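Local structure of ESX secretion system protein YukD (Bacillus subtilis, 2BPS) at residues I5-D10 / F19-S24; N15-D20 / Q38-S43; R53-D58 / G75-I80. The protein is required for secretion of YukE and is probably a component or regulator of the ESX/ESAT-6-like secretion system. One frame throughout, in Å; residues are numbered along the deposited sequence.

Contact 1. Residues I5-D10 / F19-S24; sequences IDITID and FDLRLS
I9 and F19 face each other as a hydrogen-bonded pair of an antiparallel hairpin whose strand segments, 5-10 and 19-24, run 142° apart and approach to 4.6 Å between axes. Five bridges in unbroken alternation, from I5 with L23 to I9 with F19, fix the register, and the I5, I7 and I9 amides all donate to carbonyls of 19-24. Backbone bonds join I9 and F19 in both directions, I9 N to F19 O at 2.8 Å and F19 N back to I9 O.

The densely packed side carries I5, I7, I9, F19, L21 and L23. Here the side chains of F19 and I9 lie side by side: I9 CB sits over one face of the ring, 3.9 Å from the F19 centroid, making a CH-pi contact, while CG1 and CG2 touch the CE1-CZ-CE2 end. The first torsion of F19 (chi1 65°) puts its CG between its own N and carbonyl carbon. Further along, L23 CD2 reaches both I7 CD1 (4.0 Å) and I5 CG1. Helix 31-39 covers this face, with V32 against I7 and I9, and A36 against F19.

The other side, with D6, T8, D20 and R22, is polar and more exposed. R22 grips D6 side-on: NE meets OD2 at 2.7 Å and NH1 meets OD1 at 3.2 Å, each on a syn lone pair, with the carboxylate and guanidinium planes only 11° apart. T8 OG1 donates to D20 OD1 at 2.8 Å, arriving from above the carboxylate plane.

The near-coplanar two-point grip would be expected to favour an ionised D6 and to restrain the rotation of both groups, so the hairpin joins an apolar face under the helix to a polar face carrying one salt bridge and one hydroxyl-carboxylate bond.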
loop_
_atom_site.group_PDB
_atom_site.type_symbol
_atom_site.label_atom_id
_atom_site.label_comp_id
_atom_site.label_asym_id
_atom_site.label_seq_id
_atom_site.Cartn_x
_atom_site.Cartn_y
_atom_site.Cartn_z
ATOM N N ILE A 5 -9.621 6.353 -3.696
ATOM C CA ILE A 5 -9.844 5.666 -2.428
ATOM C C ILE A 5 -8.912 6.209 -1.346
ATOM O O ILE A 5 -7.777 6.571 -1.616
ATOM C CB ILE A 5 -9.610 4.140 -2.546
ATOM C CG1 ILE A 5 -8.141 3.853 -2.841
ATOM C CG2 ILE A 5 -10.449 3.568 -3.660
ATOM C CD1 ILE A 5 -7.813 2.392 -2.903
ATOM N N ASP A 6 -9.411 6.277 -0.122
ATOM C CA ASP A 6 -8.624 6.751 1.007
ATOM C C ASP A 6 -8.185 5.542 1.785
ATOM O O ASP A 6 -9.015 4.814 2.314
ATOM C CB ASP A 6 -9.459 7.621 1.929
ATOM C CG ASP A 6 -9.653 9.007 1.397
ATOM O OD1 ASP A 6 -10.284 9.812 2.108
ATOM O OD2 ASP A 6 -9.177 9.300 0.281
ATOM N N ILE A 7 -6.884 5.327 1.872
ATOM C CA ILE A 7 -6.383 4.176 2.602
ATOM C C ILE A 7 -5.298 4.589 3.586
ATOM O O ILE A 7 -4.972 5.775 3.698
ATOM C CB ILE A 7 -5.833 3.115 1.626
ATOM C CG1 ILE A 7 -4.687 3.710 0.802
ATOM C CG2 ILE A 7 -6.961 2.627 0.732
ATOM C CD1 ILE A 7 -4.088 2.759 -0.207
ATOM N N THR A 8 -4.764 3.608 4.310
ATOM C CA THR A 8 -3.700 3.853 5.272
ATOM C C THR A 8 -2.532 2.937 4.974
ATOM O O THR A 8 -2.721 1.737 4.762
ATOM C CB THR A 8 -4.154 3.562 6.686
ATOM O OG1 THR A 8 -5.253 4.400 6.994
ATOM C CG2 THR A 8 -3.053 3.838 7.666
ATOM N N ILE A 9 -1.326 3.494 4.956
ATOM C CA ILE A 9 -0.147 2.690 4.707
ATOM C C ILE A 9 0.627 2.520 6.009
ATOM O O ILE A 9 0.915 3.495 6.707
ATOM C CB ILE A 9 0.735 3.333 3.651
ATOM C CG1 ILE A 9 -0.125 3.731 2.441
ATOM C CG2 ILE A 9 1.832 2.370 3.248
ATOM C CD1 ILE A 9 -1.032 2.627 1.888
ATOM N N ASP A 10 0.951 1.271 6.332
ATOM C CA ASP A 10 1.663 0.942 7.559
ATOM C C ASP A 10 3.052 0.351 7.294
ATOM O O ASP A 10 3.183 -0.748 6.772
ATOM C CB ASP A 10 0.808 -0.034 8.372
ATOM C CG ASP A 10 1.357 -0.291 9.762
ATOM O OD1 ASP A 10 0.572 -0.762 10.617
ATOM O OD2 ASP A 10 2.563 -0.038 10.009
ATOM N N PHE A 19 1.033 6.472 7.507
ATOM C CA PHE A 19 0.432 7.658 6.922
ATOM C C PHE A 19 -0.802 7.315 6.105
ATOM O O PHE A 19 -1.008 6.163 5.750
ATOM C CB PHE A 19 1.441 8.390 6.048
ATOM C CG PHE A 19 1.880 7.611 4.857
ATOM C CD1 PHE A 19 2.756 6.547 4.992
ATOM C CD2 PHE A 19 1.418 7.944 3.588
ATOM C CE1 PHE A 19 3.174 5.821 3.873
ATOM C CE2 PHE A 19 1.830 7.223 2.468
ATOM C CZ PHE A 19 2.710 6.161 2.610
ATOM N N ASP A 20 -1.629 8.318 5.828
ATOM C CA ASP A 20 -2.832 8.112 5.033
ATOM C C ASP A 20 -2.571 8.562 3.598
ATOM O O ASP A 20 -1.802 9.498 3.355
ATOM C CB ASP A 20 -4.021 8.868 5.637
ATOM C CG ASP A 20 -4.535 8.211 6.909
ATOM O OD1 ASP A 20 -4.190 7.030 7.136
ATOM O OD2 ASP A 20 -5.289 8.854 7.673
ATOM N N LEU A 21 -3.217 7.897 2.648
ATOM C CA LEU A 21 -3.013 8.198 1.235
ATOM C C LEU A 21 -4.305 8.132 0.426
ATOM O O LEU A 21 -5.153 7.282 0.674
ATOM C CB LEU A 21 -1.997 7.189 0.674
ATOM C CG LEU A 21 -1.305 7.242 -0.693
ATOM C CD1 LEU A 21 -1.712 6.026 -1.515
ATOM C CD2 LEU A 21 -1.616 8.541 -1.388
ATOM N N ARG A 22 -4.458 9.050 -0.523
ATOM C CA ARG A 22 -5.613 9.052 -1.413
ATOM C C ARG A 22 -5.098 8.970 -2.843
ATOM O O ARG A 22 -4.388 9.866 -3.310
ATOM C CB ARG A 22 -6.452 10.321 -1.279
ATOM C CG ARG A 22 -7.494 10.426 -2.400
ATOM C CD ARG A 22 -8.348 11.667 -2.291
ATOM N NE ARG A 22 -9.201 11.622 -1.111
ATOM C CZ ARG A 22 -10.003 12.611 -0.736
ATOM N NH1 ARG A 22 -10.748 12.484 0.349
ATOM N NH2 ARG A 22 -10.060 13.729 -1.445
ATOM N N LEU A 23 -5.457 7.898 -3.539
ATOM C CA LEU A 23 -5.019 7.725 -4.913
ATOM C C LEU A 23 -6.065 6.958 -5.709
ATOM O O LEU A 23 -7.008 6.401 -5.147
ATOM C CB LEU A 23 -3.685 6.970 -4.959
ATOM C CG LEU A 23 -3.723 5.443 -4.894
ATOM C CD1 LEU A 23 -2.311 4.903 -5.069
ATOM C CD2 LEU A 23 -4.321 4.989 -3.575
ATOM N N SER A 24 -5.890 6.942 -7.027
ATOM C CA SER A 24 -6.807 6.236 -7.902
ATOM C C SER A 24 -6.569 4.733 -7.808
ATOM O O SER A 24 -5.428 4.270 -7.886
ATOM C CB SER A 24 -6.616 6.698 -9.338
ATOM O OG SER A 24 -7.502 5.997 -10.188
#

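Contact 2. Residues N15-D20 / Q38-S43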
loop_
_atom_site.group_PDB
_atom_site.type_symbol
_atom_site.label_atom_id
_atom_site.label_comp_id
_atom_site.label_asym_id
_atom_site.label_seq_id
_atom_site.Cartn_x
_atom_site.Cartn_y
_atom_site.Cartn_z
ATOM N N ASN A 15 10.640 1.504 9.178
ATOM C CA ASN A 15 10.874 2.490 10.235
ATOM C C ASN A 15 9.678 2.574 11.185
ATOM O O ASN A 15 9.721 3.286 12.185
ATOM C CB ASN A 15 11.171 3.874 9.654
ATOM C CG ASN A 15 9.996 4.449 8.898
ATOM O OD1 ASN A 15 8.860 3.970 9.025
ATOM N ND2 ASN A 15 10.254 5.497 8.114
ATOM N N GLY A 16 8.611 1.850 10.848
ATOM C CA GLY A 16 7.415 1.806 11.680
ATOM C C GLY A 16 6.412 2.949 11.606
ATOM O O GLY A 16 5.507 3.020 12.445
ATOM N N SER A 17 6.538 3.842 10.629
ATOM C CA SER A 17 5.589 4.949 10.551
ATOM C C SER A 17 4.249 4.551 9.913
ATOM O O SER A 17 4.074 3.423 9.438
ATOM C CB SER A 17 6.215 6.138 9.812
ATOM O OG SER A 17 6.860 5.729 8.623
ATOM N N VAL A 18 3.299 5.475 9.917
ATOM C CA VAL A 18 1.983 5.210 9.361
ATOM C C VAL A 18 1.375 6.478 8.790
ATOM O O VAL A 18 1.209 7.456 9.512
ATOM C CB VAL A 18 1.033 4.702 10.441
ATOM C CG1 VAL A 18 -0.367 4.595 9.891
ATOM C CG2 VAL A 18 1.516 3.381 10.962
ATOM N N PHE A 19 1.033 6.472 7.507
ATOM C CA PHE A 19 0.432 7.658 6.922
ATOM C C PHE A 19 -0.802 7.315 6.105
ATOM O O PHE A 19 -1.008 6.163 5.750
ATOM C CB PHE A 19 1.441 8.390 6.048
ATOM C CG PHE A 19 1.880 7.611 4.857
ATOM C CD1 PHE A 19 2.756 6.547 4.992
ATOM C CD2 PHE A 19 1.418 7.944 3.588
ATOM C CE1 PHE A 19 3.174 5.821 3.873
ATOM C CE2 PHE A 19 1.830 7.223 2.468
ATOM C CZ PHE A 19 2.710 6.161 2.610
ATOM N N ASP A 20 -1.629 8.318 5.828
ATOM C CA ASP A 20 -2.832 8.112 5.033
ATOM C C ASP A 20 -2.571 8.562 3.598
ATOM O O ASP A 20 -1.802 9.498 3.355
ATOM C CB ASP A 20 -4.021 8.868 5.637
ATOM C CG ASP A 20 -4.535 8.211 6.909
ATOM O OD1 ASP A 20 -4.190 7.030 7.136
ATOM O OD2 ASP A 20 -5.289 8.854 7.673
ATOM N N GLN A 38 8.963 7.790 -1.106
ATOM C CA GLN A 38 9.139 9.210 -1.416
ATOM C C GLN A 38 8.741 10.019 -0.176
ATOM O O GLN A 38 9.517 10.805 0.345
ATOM C CB GLN A 38 8.255 9.633 -2.608
ATOM C CG GLN A 38 8.665 9.082 -3.996
ATOM C CD GLN A 38 7.729 9.514 -5.167
ATOM O OE1 GLN A 38 7.386 10.693 -5.313
ATOM N NE2 GLN A 38 7.339 8.552 -6.008
ATOM N N ALA A 39 7.530 9.790 0.309
ATOM C CA ALA A 39 6.997 10.504 1.467
ATOM C C ALA A 39 7.704 10.334 2.819
ATOM O O ALA A 39 7.877 11.311 3.548
ATOM C CB ALA A 39 5.514 10.163 1.627
ATOM N N GLN A 40 8.097 9.111 3.167
ATOM C CA GLN A 40 8.732 8.867 4.458
ATOM C C GLN A 40 10.244 8.735 4.438
ATOM O O GLN A 40 10.860 8.585 3.380
ATOM C CB GLN A 40 8.122 7.629 5.120
ATOM C CG GLN A 40 7.336 7.923 6.407
ATOM C CD GLN A 40 5.985 8.611 6.170
ATOM O OE1 GLN A 40 5.896 9.647 5.503
ATOM N NE2 GLN A 40 4.932 8.037 6.736
ATOM N N SER A 41 10.831 8.798 5.632
ATOM C CA SER A 41 12.281 8.703 5.807
ATOM C C SER A 41 12.679 7.250 5.977
ATOM O O SER A 41 13.245 6.857 7.001
ATOM C CB SER A 41 12.711 9.481 7.049
ATOM O OG SER A 41 12.229 10.811 7.007
ATOM N N VAL A 42 12.392 6.455 4.962
ATOM C CA VAL A 42 12.679 5.041 5.028
ATOM C C VAL A 42 14.065 4.658 4.520
ATOM O O VAL A 42 14.274 4.368 3.339
ATOM C CB VAL A 42 11.586 4.278 4.283
ATOM C CG1 VAL A 42 11.412 4.874 2.915
ATOM C CG2 VAL A 42 11.911 2.822 4.217
ATOM N N SER A 43 15.016 4.668 5.442
ATOM C CA SER A 43 16.389 4.306 5.139
ATOM C C SER A 43 16.422 2.787 5.180
ATOM O O SER A 43 16.926 2.211 6.147
ATOM C CB SER A 43 17.319 4.882 6.220
ATOM O OG SER A 43 18.685 4.553 5.999
#
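Q40 and F19 slide past each other in opposite directions, the amide of Q40 and the ring of F19 inclined at 69°. The end of the glutamine reaches the CD1 side of the ring obliquely, with Q40 CD 4.0 Å from F19 CD1. A bend at chi2 (73°) turns Q40 CD back toward the strand, and the CG before it meets S17 OG at 3.2 Å. Q40 thus lies across two side chains, S17 and F19, whose CB atoms are directed to segment 38-43.

N15 extends the contact. Its OD1 is turned to its own segment and accepts twice, from S17 N at 2.8 Å and from S17 OG at 2.7 Å, both arriving from the same face of the amide plane. Two bonds on OD1 hold the amide so that ND2 faces 38-43, where it gives a weak bond of 3.5 Å to S41 O.

S41 is itself the centre of an inverse gamma turn, and Q40 is the first residue to leave helical geometry after helix 31-39. N15 OD1 accepting from the amide two residues on defines an Asx turn, here leading into strand 18-24 of the N-terminal hairpin of a ubiquitin-like fold.

Contact 3. Residues R53-D58 / G75-I80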
loop_
_atom_site.group_PDB
_atom_site.type_symbol
_atom_site.label_atom_id
_atom_site.label_comp_id
_atom_site.label_asym_id
_atom_site.label_seq_id
_atom_site.Cartn_x
_atom_site.Cartn_y
_atom_site.Cartn_z
ATOM N N ARG A 53 -0.234 -6.674 2.680
ATOM C CA ARG A 53 -1.211 -7.400 3.470
ATOM C C ARG A 53 -2.288 -6.423 3.867
ATOM O O ARG A 53 -1.986 -5.402 4.473
ATOM C CB ARG A 53 -0.566 -7.939 4.735
ATOM C CG ARG A 53 -1.556 -8.524 5.692
ATOM C CD ARG A 53 -0.955 -8.716 7.073
ATOM N NE ARG A 53 -1.972 -9.235 7.978
ATOM C CZ ARG A 53 -2.064 -8.927 9.265
ATOM N NH1 ARG A 53 -3.035 -9.452 9.999
ATOM N NH2 ARG A 53 -1.189 -8.093 9.814
ATOM N N VAL A 54 -3.537 -6.700 3.512
ATOM C CA VAL A 54 -4.599 -5.798 3.928
ATOM C C VAL A 54 -4.990 -6.268 5.305
ATOM O O VAL A 54 -5.757 -7.207 5.469
ATOM C CB VAL A 54 -5.809 -5.847 3.020
ATOM C CG1 VAL A 54 -6.889 -4.927 3.571
ATOM C CG2 VAL A 54 -5.409 -5.417 1.625
ATOM N N VAL A 55 -4.419 -5.600 6.292
ATOM C CA VAL A 55 -4.621 -5.913 7.688
ATOM C C VAL A 55 -6.054 -6.207 8.117
ATOM O O VAL A 55 -6.340 -7.263 8.685
ATOM C CB VAL A 55 -4.066 -4.775 8.533
ATOM C CG1 VAL A 55 -4.188 -5.107 9.998
ATOM C CG2 VAL A 55 -2.615 -4.526 8.142
ATOM N N ASN A 56 -6.948 -5.267 7.852
ATOM C CA ASN A 56 -8.341 -5.409 8.239
ATOM C C ASN A 56 -9.041 -6.571 7.543
ATOM O O ASN A 56 -10.136 -6.973 7.942
ATOM C CB ASN A 56 -9.089 -4.095 7.970
ATOM C CG ASN A 56 -8.937 -3.606 6.531
ATOM O OD1 ASN A 56 -9.864 -3.696 5.728
ATOM N ND2 ASN A 56 -7.760 -3.081 6.206
ATOM N N LYS A 57 -8.414 -7.114 6.508
ATOM C CA LYS A 57 -9.009 -8.221 5.787
ATOM C C LYS A 57 -8.130 -9.440 5.801
ATOM O O LYS A 57 -8.460 -10.443 5.185
ATOM C CB LYS A 57 -9.298 -7.819 4.346
ATOM C CG LYS A 57 -10.505 -6.928 4.207
ATOM C CD LYS A 57 -10.654 -6.405 2.797
ATOM C CE LYS A 57 -11.849 -5.445 2.689
ATOM N NZ LYS A 57 -11.860 -4.692 1.393
ATOM N N ASP A 58 -6.999 -9.360 6.482
ATOM C CA ASP A 58 -6.103 -10.499 6.544
ATOM C C ASP A 58 -5.898 -11.217 5.202
ATOM O O ASP A 58 -6.074 -12.431 5.097
ATOM C CB ASP A 58 -6.628 -11.492 7.567
ATOM C CG ASP A 58 -5.665 -11.706 8.687
ATOM O OD1 ASP A 58 -4.528 -12.127 8.392
ATOM O OD2 ASP A 58 -6.041 -11.449 9.852
ATOM N N GLY A 75 -10.691 2.999 4.015
ATOM C CA GLY A 75 -10.705 2.308 5.288
ATOM C C GLY A 75 -9.651 1.225 5.376
ATOM O O GLY A 75 -9.154 0.936 6.466
ATOM N N ASP A 76 -9.312 0.618 4.240
ATOM C CA ASP A 76 -8.297 -0.436 4.205
ATOM C C ASP A 76 -6.921 0.036 4.691
ATOM O O ASP A 76 -6.493 1.165 4.428
ATOM C CB ASP A 76 -8.157 -1.007 2.783
ATOM C CG ASP A 76 -9.301 -1.926 2.411
ATOM O OD1 ASP A 76 -10.183 -2.123 3.273
ATOM O OD2 ASP A 76 -9.316 -2.447 1.270
ATOM N N ARG A 77 -6.233 -0.843 5.407
ATOM C CA ARG A 77 -4.907 -0.537 5.916
ATOM C C ARG A 77 -3.957 -1.490 5.209
ATOM O O ARG A 77 -4.087 -2.712 5.344
ATOM C CB ARG A 77 -4.863 -0.767 7.430
ATOM C CG ARG A 77 -3.583 -0.331 8.119
ATOM C CD ARG A 77 -3.613 -0.786 9.568
ATOM N NE ARG A 77 -2.470 -0.307 10.351
ATOM C CZ ARG A 77 -2.516 0.707 11.215
ATOM N NH1 ARG A 77 -1.420 1.064 11.878
ATOM N NH2 ARG A 77 -3.655 1.361 11.424
ATOM N N LEU A 78 -3.022 -0.947 4.435
ATOM C CA LEU A 78 -2.074 -1.807 3.733
ATOM C C LEU A 78 -0.754 -1.867 4.485
ATOM O O LEU A 78 -0.100 -0.851 4.719
ATOM C CB LEU A 78 -1.827 -1.329 2.293
ATOM C CG LEU A 78 -3.014 -1.123 1.344
ATOM C CD1 LEU A 78 -2.504 -1.134 -0.093
ATOM C CD2 LEU A 78 -4.055 -2.205 1.531
ATOM N N GLU A 79 -0.377 -3.073 4.873
ATOM C CA GLU A 79 0.859 -3.294 5.597
ATOM C C GLU A 79 1.838 -3.752 4.535
ATOM O O GLU A 79 1.616 -4.775 3.887
ATOM C CB GLU A 79 0.635 -4.390 6.645
ATOM C CG GLU A 79 1.767 -4.693 7.594
ATOM C CD GLU A 79 1.413 -5.848 8.541
ATOM O OE1 GLU A 79 1.882 -6.997 8.322
ATOM O OE2 GLU A 79 0.647 -5.607 9.501
ATOM N N ILE A 80 2.891 -2.971 4.319
ATOM C CA ILE A 80 3.906 -3.336 3.339
ATOM C C ILE A 80 4.779 -4.387 3.993
ATOM O O ILE A 80 5.271 -4.186 5.102
ATOM C CB ILE A 80 4.786 -2.138 2.961
ATOM C CG1 ILE A 80 3.974 -1.142 2.127
ATOM C CG2 ILE A 80 6.017 -2.619 2.205
ATOM C CD1 ILE A 80 4.639 0.209 1.946
#
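Strand residues R53 and V54 run antiparallel to L78 and E79, with R53 and E79 forming a hydrogen-bonded pair (CA-CA 5.1 Å) and V54 and L78 the non-hydrogen-bonded pair beside it. R53 N and E79 N each donate to the other's carbonyl at 2.9 Å. One residue on, the chain turns into a 3-10 segment, 55-57, yet V55 N still reaches R77 O at 3.1 Å.

Beyond the pairing, V54 CG2 touches L78 CD2 at 3.5 Å on the face that turns to helix 31-39, where L78 also meets V32. The strand pairing joins the third and fifth strands of the 2-1-5-3-4 mixed sheet of the ubiquitin-like fold, with strand 77-80 between 4-10 and 51-54.

On the reverse face R53 and E79 lie side by side. R53 keeps CG anti to its backbone N (chi1 172°) and runs extended to NE, and NH2 makes a weak salt-bridge bond to E79 OE2 (3.1 Å), the planes 65° apart. NH1 has a weak bond to D58 OD1, giving a three-residue charge network, while V55 CA lies over the centre of one guanidinium face. V55 CG2 packs on E79 CB at 3.6 Å. At the other end K57 NZ makes a weak salt bridge with D76 OD2 (3.4 Å), an oxygen that also accepts from T73 N.

Overall arrangement
All three contacts belong to one ubiquitin-like unit. Contact 1 is the N-terminal hairpin; contact 2 shares F19 and D20 with it and ties the turn and start of strand 18-24 to the loop following helix 31-39, the two centres about 13 Å apart. Contact 3 comes last along the chain, pairing 51-54 with the C-terminal strand 77-80, its centre about 11 Å from that of contact 1 and 16 Å from that of contact 2. Strands 4-10 and 77-80 are parallel neighbours: L78 N donates to T8 O and D10 N to L78 O. The first and last strands thus meet mid-sheet, uniting both halves of the compact domain.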